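Local coordinates for protein NADH-dependent FAD reductase (Streptomyces globisporus, PDB 4R82) that uses NADH to reduce FAD, supplying freely diffusing FADH2 to the monooxygenase and halogenase of enediyne antitumor antibiotic C-1027 biosynthesis, at residues A[34-48]-A[87-99]. Numbering follows the deposited sequence.
Sequences VTVVTVGGSEPRGMT and LEAGQEKAARHFA. With FAD (flavin-adenine dinucleotide), chain K; ACT (acetate ion), chain H.
Thr48 fastens strand 45-49, outermost within this chain, to the C-terminal end of helix 92-97 with both its backbone and its side chain. Its amide N gives a hydrogen bond to Phe98 O (2.9 Å), approaching from well above the carbonyl plane, while OG1, set beside the backbone N (chi1 -62°), donates to Ala95 O at 2.7 Å, in the carbonyl plane and on a lone pair. Met47 CA adds a C-H...O contact to Phe98 O. Next to these bonds the Phe98 ring has Val36 CG1 over one face in a CH-pi contact, 4.0 Å from its centroid, and His97 CD2 over the opposite face. CD1 of the ring rests 3.8 Å from Gly46 CA, flush on the glycine backbone. Val36 CG2 fits between the ring's CD2 and Leu87 CD1, which also meets Val34 CG1; that methyl, anti to its own N (chi1 -176°), reaches Ala95 CB too. At the far end Leu87 N donates a hydrogen bond to Val34 O (2.9 Å). FAD O2' donates to Thr48 O (2.8 Å) and FAD O3' to Ala99 O (2.6 Å), and the methyl CE of selenomethionine Met47 touches flavin C2. Pinning strand to helix end would thus set the spacing of two backbone acceptors that grip the ribityl chain.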
ATOM      1  N   VAL A  34      -5.216   0.429   7.663  1.00 11.13           N
ATOM      2  CA  VAL A  34      -6.593   0.427   7.186  1.00  9.35           C
ATOM      3  C   VAL A  34      -7.066   1.864   7.195  1.00 10.33           C
ATOM      4  O   VAL A  34      -6.841   2.577   8.173  1.00 12.15           O
ATOM      5  CB  VAL A  34      -7.497  -0.393   8.125  1.00 14.47           C
ATOM      6  CG1 VAL A  34      -8.911  -0.457   7.567  1.00 12.13           C
ATOM      7  CG2 VAL A  34      -6.943  -1.803   8.318  1.00 13.65           C
ATOM      8  N   THR A  35      -7.703   2.297   6.111  1.00 10.13           N
ATOM      9  CA  THR A  35      -8.282   3.635   6.071  1.00 10.10           C
ATOM     10  C   THR A  35      -9.777   3.543   5.842  1.00 11.22           C
ATOM     11  O   THR A  35     -10.301   2.486   5.459  1.00 12.20           O
ATOM     12  CB  THR A  35      -7.703   4.492   4.922  1.00 10.62           C
ATOM     13  OG1 THR A  35      -8.253   4.050   3.674  1.00 13.17           O
ATOM     14  CG2 THR A  35      -6.184   4.379   4.871  1.00 11.64           C
ATOM     15  N   VAL A  36     -10.464   4.654   6.069  1.00  8.54           N
ATOM     16  CA  VAL A  36     -11.812   4.810   5.522  1.00  8.00           C
ATOM     17  C   VAL A  36     -11.714   5.964   4.546  1.00 11.66           C
ATOM     18  O   VAL A  36     -11.270   7.064   4.906  1.00 11.96           O
ATOM     19  CB  VAL A  36     -12.866   5.113   6.599  1.00 11.25           C
ATOM     20  CG1 VAL A  36     -14.221   5.395   5.956  1.00 11.58           C
ATOM     21  CG2 VAL A  36     -12.987   3.939   7.573  1.00 11.28           C
ATOM     22  N   VAL A  37     -12.092   5.703   3.301  1.00 10.30           N
ATOM     23  CA  VAL A  37     -12.187   6.752   2.301  1.00 11.22           C
ATOM     24  C   VAL A  37     -13.586   7.343   2.363  1.00 10.44           C
ATOM     25  O   VAL A  37     -14.569   6.598   2.400  1.00 10.80           O
ATOM     26  CB  VAL A  37     -11.931   6.182   0.894  1.00  9.54           C
ATOM     27  CG1 VAL A  37     -12.175   7.247  -0.182  1.00 11.31           C
ATOM     28  CG2 VAL A  37     -10.503   5.651   0.796  1.00  9.55           C
ATOM     29  N   THR A  38     -13.689   8.671   2.369  1.00  8.40           N
ATOM     30  CA  THR A  38     -15.006   9.292   2.396  1.00  8.91           C
ATOM     31  C   THR A  38     -15.165  10.347   1.315  1.00  9.69           C
ATOM     32  O   THR A  38     -14.181  10.919   0.825  1.00 11.72           O
ATOM     33  CB  THR A  38     -15.323   9.928   3.766  1.00 13.04           C
ATOM     34  OG1 THR A  38     -14.300  10.880   4.099  1.00 12.52           O
ATOM     35  CG2 THR A  38     -15.386   8.864   4.861  1.00 12.05           C
ATOM     36  N   VAL A  39     -16.418  10.590   0.951  1.00 12.77           N
ATOM     37  CA  VAL A  39     -16.756  11.671   0.034  1.00 10.16           C
ATOM     38  C   VAL A  39     -17.940  12.445   0.571  1.00 14.14           C
ATOM     39  O   VAL A  39     -18.708  11.930   1.391  1.00 14.18           O
ATOM     40  CB  VAL A  39     -17.110  11.141  -1.378  1.00 12.65           C
ATOM     41  CG1 VAL A  39     -15.908  10.469  -2.019  1.00 12.26           C
ATOM     42  CG2 VAL A  39     -18.293  10.180  -1.300  1.00 13.07           C
ATOM     43  N   GLY A  40     -18.073  13.689   0.113  1.00 11.59           N
ATOM     44  CA  GLY A  40     -19.220  14.509   0.438  1.00 12.94           C
ATOM     45  C   GLY A  40     -20.239  14.412  -0.678  1.00 16.90           C
ATOM     46  O   GLY A  40     -20.593  13.311  -1.108  1.00 16.91           O
ATOM     47  N   GLY A  41     -20.710  15.554  -1.164  1.00 16.79           N
ATOM     48  CA  GLY A  41     -21.728  15.546  -2.194  1.00 20.56           C
ATOM     49  C   GLY A  41     -23.114  15.388  -1.596  1.00 20.04           C
ATOM     50  O   GLY A  41     -23.293  15.472  -0.381  1.00 18.21           O
ATOM     51  N   SER A  42     -24.092  15.128  -2.448  1.00 15.78           N
ATOM     52  CA  SER A  42     -25.480  15.053  -2.010  0.54 16.65           C
ATOM     53  C   SER A  42     -25.734  13.857  -1.101  1.00 20.28           C
ATOM     54  O   SER A  42     -26.645  13.883  -0.274  1.00 21.18           O
ATOM     55  CB  SER A  42     -26.412  15.015  -3.214  0.54 17.72           C
ATOM     56  OG  SER A  42     -26.323  16.231  -3.929  0.54 21.13           O
ATOM     57  N   GLU A  43     -24.933  12.808  -1.256  1.00 16.76           N
ATOM     58  CA  GLU A  43     -25.069  11.632  -0.399  1.00 20.44           C
ATOM     59  C   GLU A  43     -23.704  11.135   0.033  1.00 18.36           C
ATOM     60  O   GLU A  43     -23.147  10.238  -0.597  1.00 18.54           O
ATOM     61  CB  GLU A  43     -25.813  10.511  -1.124  1.00 27.55           C
ATOM     62  N   PRO A  44     -23.163  11.724   1.109  1.00 16.58           N
ATOM     63  CA  PRO A  44     -21.832  11.353   1.582  1.00 15.77           C
ATOM     64  C   PRO A  44     -21.757   9.869   1.889  1.00 17.39           C
ATOM     65  O   PRO A  44     -22.752   9.249   2.298  1.00 19.99           O
ATOM     66  CB  PRO A  44     -21.665  12.193   2.848  1.00 16.78           C
ATOM     67  CG  PRO A  44     -22.541  13.408   2.588  1.00 16.37           C
ATOM     68  CD  PRO A  44     -23.738  12.824   1.903  1.00 17.06           C
ATOM     69  N   ARG A  45     -20.580   9.305   1.659  1.00 12.75           N
ATOM     70  CA  ARG A  45     -20.394   7.867   1.755  1.00 14.85           C
ATOM     71  C   ARG A  45     -18.996   7.604   2.269  1.00 14.64           C
ATOM     72  O   ARG A  45     -18.088   8.421   2.071  1.00 11.89           O
ATOM     73  CB  ARG A  45     -20.565   7.229   0.370  1.00 18.64           C
ATOM     74  CG  ARG A  45     -20.582   5.703   0.362  1.00 30.32           C
ATOM     75  CD  ARG A  45     -21.993   5.150   0.541  1.00 35.87           C
ATOM     76  NE  ARG A  45     -22.030   3.694   0.394  1.00 37.66           N
ATOM     77  N   GLY A  46     -18.819   6.475   2.954  1.00 12.20           N
ATOM     78  CA  GLY A  46     -17.498   6.033   3.345  1.00  9.86           C
ATOM     79  C   GLY A  46     -17.284   4.593   2.902  1.00 11.57           C
ATOM     80  O   GLY A  46     -18.249   3.852   2.698  1.00 13.17           O
HETATM   81  N   MSE A  47     -16.024   4.200   2.738  1.00  9.93           N
HETATM   82  CA  MSE A  47     -15.685   2.820   2.364  1.00 10.19           C
HETATM   83  C   MSE A  47     -14.341   2.465   2.961  1.00 10.82           C
HETATM   84  O   MSE A  47     -13.375   3.218   2.835  1.00 11.40           O
HETATM   85  CB  MSE A  47     -15.618   2.643   0.841  1.00 10.95           C
HETATM   86  CG  MSE A  47     -15.447   1.156   0.402  1.00 13.73           C
HETATM   87 SE   MSE A  47     -14.936   0.939  -1.481  0.62 15.39          SE
HETATM   88  CE  MSE A  47     -13.052   1.392  -1.273  1.00 16.85           C
ATOM     89  N   THR A  48     -14.275   1.318   3.621  1.00 11.18           N
ATOM     90  CA  THR A  48     -13.010   0.860   4.182  1.00 10.30           C
ATOM     91  C   THR A  48     -12.053   0.483   3.047  1.00 11.16           C
ATOM     92  O   THR A  48     -12.456  -0.174   2.067  1.00 10.13           O
ATOM     93  CB  THR A  48     -13.250  -0.323   5.125  1.00  9.23           C
ATOM     94  OG1 THR A  48     -14.088   0.109   6.206  1.00 11.80           O
ATOM     95  CG2 THR A  48     -11.936  -0.853   5.676  1.00 10.68           C
ATOM     96  N   LEU A  87      -7.041   4.754  10.037  1.00 10.48           N
ATOM     97  CA  LEU A  87      -7.645   4.299  11.283  1.00  9.53           C
ATOM     98  C   LEU A  87      -6.614   3.945  12.339  1.00 11.21           C
ATOM     99  O   LEU A  87      -5.592   3.328  12.048  1.00 11.32           O
ATOM    100  CB  LEU A  87      -8.586   3.106  11.050  1.00  9.38           C
ATOM    101  CG  LEU A  87      -9.817   3.402  10.183  1.00  9.66           C
ATOM    102  CD1 LEU A  87     -10.696   2.141  10.088  1.00 12.30           C
ATOM    103  CD2 LEU A  87     -10.608   4.589  10.732  1.00 13.20           C
ATOM    104  N   GLU A  88      -6.917   4.346  13.569  1.00 10.81           N
ATOM    105  CA  GLU A  88      -6.089   4.100  14.730  1.00 11.23           C
ATOM    106  C   GLU A  88      -6.301   2.681  15.266  1.00 13.69           C
ATOM    107  O   GLU A  88      -7.300   2.037  14.954  1.00 16.61           O
ATOM    108  CB  GLU A  88      -6.431   5.174  15.776  1.00 14.78           C
ATOM    109  CG  GLU A  88      -5.625   5.172  17.045  1.00 18.43           C
ATOM    110  CD  GLU A  88      -6.230   4.262  18.093  1.00 28.09           C
ATOM    111  OE1 GLU A  88      -7.451   3.994  17.995  1.00 26.25           O
ATOM    112  OE2 GLU A  88      -5.492   3.810  18.997  1.00 25.37           O
ATOM    113  N   ALA A  89      -5.358   2.212  16.081  1.00 14.28           N
ATOM    114  CA  ALA A  89      -5.327   0.840  16.571  1.00 17.32           C
ATOM    115  C   ALA A  89      -6.635   0.307  17.151  1.00 20.57           C
ATOM    116  O   ALA A  89      -6.918  -0.881  17.026  1.00 26.06           O
ATOM    117  CB  ALA A  89      -4.203   0.676  17.588  1.00 18.02           C
ATOM    118  N   GLY A  90      -7.421   1.162  17.796  1.00 18.11           N
ATOM    119  CA  GLY A  90      -8.653   0.697  18.424  1.00 21.14           C
ATOM    120  C   GLY A  90      -9.936   0.906  17.624  1.00 19.00           C
ATOM    121  O   GLY A  90     -11.037   0.877  18.186  1.00 21.14           O
ATOM    122  N   GLN A  91      -9.807   1.103  16.318  1.00 14.24           N
ATOM    123  CA  GLN A  91     -10.967   1.419  15.489  1.00 14.57           C
ATOM    124  C   GLN A  91     -11.447   0.284  14.589  1.00 13.85           C
ATOM    125  O   GLN A  91     -11.945   0.527  13.484  1.00 16.94           O
ATOM    126  CB  GLN A  91     -10.688   2.665  14.656  1.00 16.00           C
ATOM    127  CG  GLN A  91     -10.452   3.899  15.517  1.00 16.15           C
ATOM    128  CD  GLN A  91     -10.394   5.159  14.694  1.00 15.75           C
ATOM    129  OE1 GLN A  91      -9.480   5.342  13.883  1.00 14.15           O
ATOM    130  NE2 GLN A  91     -11.394   6.029  14.866  1.00 17.81           N
ATOM    131  N   GLU A  92     -11.312  -0.946  15.060  1.00 14.82           N
ATOM    132  CA  GLU A  92     -11.798  -2.088  14.298  1.00 15.48           C
ATOM    133  C   GLU A  92     -13.299  -1.993  14.002  1.00 18.16           C
ATOM    134  O   GLU A  92     -13.753  -2.425  12.932  1.00 18.87           O
ATOM    135  CB  GLU A  92     -11.472  -3.395  15.024  1.00 19.15           C
ATOM    136  CG  GLU A  92     -12.060  -4.616  14.336  1.00 30.91           C
ATOM    137  CD  GLU A  92     -11.648  -5.926  14.984  1.00 41.97           C
ATOM    138  OE1 GLU A  92     -10.669  -5.928  15.762  1.00 42.52           O
ATOM    139  OE2 GLU A  92     -12.308  -6.953  14.705  1.00 44.37           O
ATOM    140  N   LYS A  93     -14.065  -1.426  14.931  1.00 16.84           N
ATOM    141  CA  LYS A  93     -15.513  -1.323  14.745  1.00 23.84           C
ATOM    142  C   LYS A  93     -15.824  -0.438  13.545  1.00 21.82           C
ATOM    143  O   LYS A  93     -16.680  -0.769  12.717  1.00 19.57           O
ATOM    144  CB  LYS A  93     -16.188  -0.773  16.004  1.00 27.93           C
ATOM    145  CG  LYS A  93     -17.698  -0.627  15.889  1.00 31.53           C
ATOM    146  N   ALA A  94     -15.111   0.679  13.443  1.00 15.03           N
ATOM    147  CA  ALA A  94     -15.272   1.573  12.300  1.00 12.55           C
ATOM    148  C   ALA A  94     -14.846   0.899  10.993  1.00 15.71           C
ATOM    149  O   ALA A  94     -15.481   1.095   9.953  1.00 15.81           O
ATOM    150  CB  ALA A  94     -14.499   2.874  12.518  1.00 17.57           C
ATOM    151  N   ALA A  95     -13.770   0.114  11.038  1.00 14.23           N
ATOM    152  CA  ALA A  95     -13.300  -0.578   9.842  1.00 13.04           C
ATOM    153  C   ALA A  95     -14.359  -1.554   9.343  1.00 12.76           C
ATOM    154  O   ALA A  95     -14.639  -1.627   8.147  1.00 13.39           O
ATOM    155  CB  ALA A  95     -11.994  -1.299  10.108  1.00 11.42           C
ATOM    156  N   ARG A  96     -14.943  -2.305  10.267  1.00 14.43           N
ATOM    157  CA  ARG A  96     -15.986  -3.254   9.888  1.00 12.73           C
ATOM    158  C   ARG A  96     -17.230  -2.551   9.362  1.00 17.82           C
ATOM    159  O   ARG A  96     -17.838  -2.989   8.379  1.00 17.58           O
ATOM    160  CB  ARG A  96     -16.328  -4.171  11.058  1.00 16.99           C
ATOM    161  CG  ARG A  96     -15.194  -5.112  11.410  1.00 18.66           C
ATOM    162  CD  ARG A  96     -15.603  -6.099  12.491  1.00 23.86           C
ATOM    163  NE  ARG A  96     -14.459  -6.894  12.929  1.00 29.65           N
ATOM    164  CZ  ARG A  96     -14.026  -7.979  12.296  1.00 38.46           C
ATOM    165  NH1 ARG A  96     -12.975  -8.645  12.755  1.00 37.72           N
ATOM    166  NH2 ARG A  96     -14.646  -8.396  11.201  1.00 42.81           N
ATOM    167  N   HIS A  97     -17.588  -1.442   9.999  1.00 14.59           N
ATOM    168  CA  HIS A  97     -18.806  -0.731   9.643  1.00 16.15           C
ATOM    169  C   HIS A  97     -18.755  -0.206   8.211  1.00 16.61           C
ATOM    170  O   HIS A  97     -19.726  -0.335   7.448  1.00 17.57           O
ATOM    171  CB  HIS A  97     -19.037   0.434  10.599  1.00 17.23           C
ATOM    172  CG  HIS A  97     -20.240   1.249  10.259  1.00 21.23           C
ATOM    173  ND1 HIS A  97     -21.523   0.754  10.357  1.00 26.84           N
ATOM    174  CD2 HIS A  97     -20.356   2.514   9.796  1.00 20.75           C
ATOM    175  CE1 HIS A  97     -22.379   1.687   9.981  1.00 27.39           C
ATOM    176  NE2 HIS A  97     -21.697   2.765   9.640  1.00 27.14           N
ATOM    177  N   PHE A  98     -17.623   0.383   7.842  1.00 13.30           N
ATOM    178  CA  PHE A  98     -17.483   0.959   6.511  1.00 12.22           C
ATOM    179  C   PHE A  98     -17.096  -0.059   5.443  1.00 13.52           C
ATOM    180  O   PHE A  98     -16.929   0.286   4.274  1.00 13.29           O
ATOM    181  CB  PHE A  98     -16.519   2.152   6.545  1.00  9.89           C
ATOM    182  CG  PHE A  98     -17.119   3.371   7.193  1.00 12.86           C
ATOM    183  CD1 PHE A  98     -18.084   4.120   6.519  1.00 12.35           C
ATOM    184  CD2 PHE A  98     -16.748   3.746   8.478  1.00 15.29           C
ATOM    185  CE1 PHE A  98     -18.650   5.244   7.116  1.00 14.88           C
ATOM    186  CE2 PHE A  98     -17.317   4.865   9.084  1.00 15.01           C
ATOM    187  CZ  PHE A  98     -18.268   5.609   8.405  1.00 14.31           C
ATOM    188  N   ALA A  99     -16.973  -1.323   5.846  1.00 12.82           N
ATOM    189  CA  ALA A  99     -16.798  -2.418   4.892  1.00 13.79           C
ATOM    190  C   ALA A  99     -18.112  -3.159   4.639  1.00 13.59           C
ATOM    191  O   ALA A  99     -18.178  -4.040   3.769  1.00 18.19           O
ATOM    192  CB  ALA A  99     -15.742  -3.387   5.386  1.00 14.46           C
TER
HETATM  193  N1  FAD K 209     -12.569  -2.237  -1.374  1.00 10.22           N
HETATM  194  C2  FAD K 209     -11.927  -1.589  -2.333  1.00 10.44           C
HETATM  195  O2  FAD K 209     -12.583  -1.331  -3.529  1.00 12.15           O
HETATM  196  N3  FAD K 209     -10.677  -1.147  -2.215  1.00  9.36           N
HETATM  197  C4  FAD K 209     -10.004  -1.373  -1.077  1.00 11.38           C
HETATM  198  O4  FAD K 209      -8.707  -0.918  -0.936  1.00 10.86           O
HETATM  199  C4X FAD K 209     -10.629  -2.089  -0.017  1.00  9.03           C
HETATM  200  N5  FAD K 209      -9.934  -2.339   1.136  1.00 10.30           N
HETATM  201  C5X FAD K 209     -10.570  -2.998   2.147  1.00 10.43           C
HETATM  202  C6  FAD K 209      -9.855  -3.238   3.349  1.00 10.21           C
HETATM  203  C7  FAD K 209     -10.485  -3.934   4.383  1.00 10.38           C
HETATM  204  C7M FAD K 209      -9.733  -4.212   5.705  1.00 11.89           C
HETATM  205  C8  FAD K 209     -11.813  -4.370   4.239  1.00 12.04           C
HETATM  206  C8M FAD K 209     -12.476  -5.112   5.383  1.00 14.49           C
HETATM  207  C9  FAD K 209     -12.521  -4.129   3.052  1.00 10.46           C
HETATM  208  C9A FAD K 209     -11.895  -3.433   1.990  1.00 13.59           C
HETATM  209  N10 FAD K 209     -12.589  -3.188   0.819  1.00 12.60           N
HETATM  210  C10 FAD K 209     -11.946  -2.517  -0.180  1.00  9.47           C
HETATM  211  C1' FAD K 209     -13.968  -3.636   0.610  1.00 12.60           C
HETATM  212  C2' FAD K 209     -15.005  -2.566   0.891  1.00 11.72           C
HETATM  213  O2' FAD K 209     -14.678  -1.934   2.120  1.00 12.63           O
HETATM  214  C3' FAD K 209     -16.361  -3.235   1.079  1.00 14.22           C
HETATM  215  O3' FAD K 209     -16.224  -4.289   2.012  1.00 17.99           O
HETATM  216  C4' FAD K 209     -16.831  -3.860  -0.198  1.00 19.70           C
HETATM  217  O4' FAD K 209     -16.557  -2.975  -1.249  1.00 29.21           O
HETATM  218  C5' FAD K 209     -18.329  -4.250  -0.131  1.00 21.74           C
HETATM  219  O5' FAD K 209     -19.226  -3.128  -0.192  1.00 32.47           O
HETATM  220  P   FAD K 209     -19.075  -1.942  -1.317  1.00 49.19           P
HETATM  221  O1P FAD K 209     -20.434  -1.351  -1.673  1.00 58.91           O
HETATM  222  O2P FAD K 209     -18.447  -2.532  -2.557  1.00 44.29           O
HETATM  223  O3P FAD K 209     -18.201  -0.852  -0.747  1.00 50.05           O
HETATM  224  C   ACT H 206     -14.608   3.384  16.169  1.00 33.79           C
HETATM  225  O   ACT H 206     -14.101   2.268  15.901  1.00 25.37           O
HETATM  226  OXT ACT H 206     -13.811   4.321  16.419  1.00 41.65           O
HETATM  227  CH3 ACT H 206     -16.095   3.586  16.182  1.00 38.20           C
HETATM  228  O   HOH W   1      -4.017   2.005   9.886  1.00 11.12           O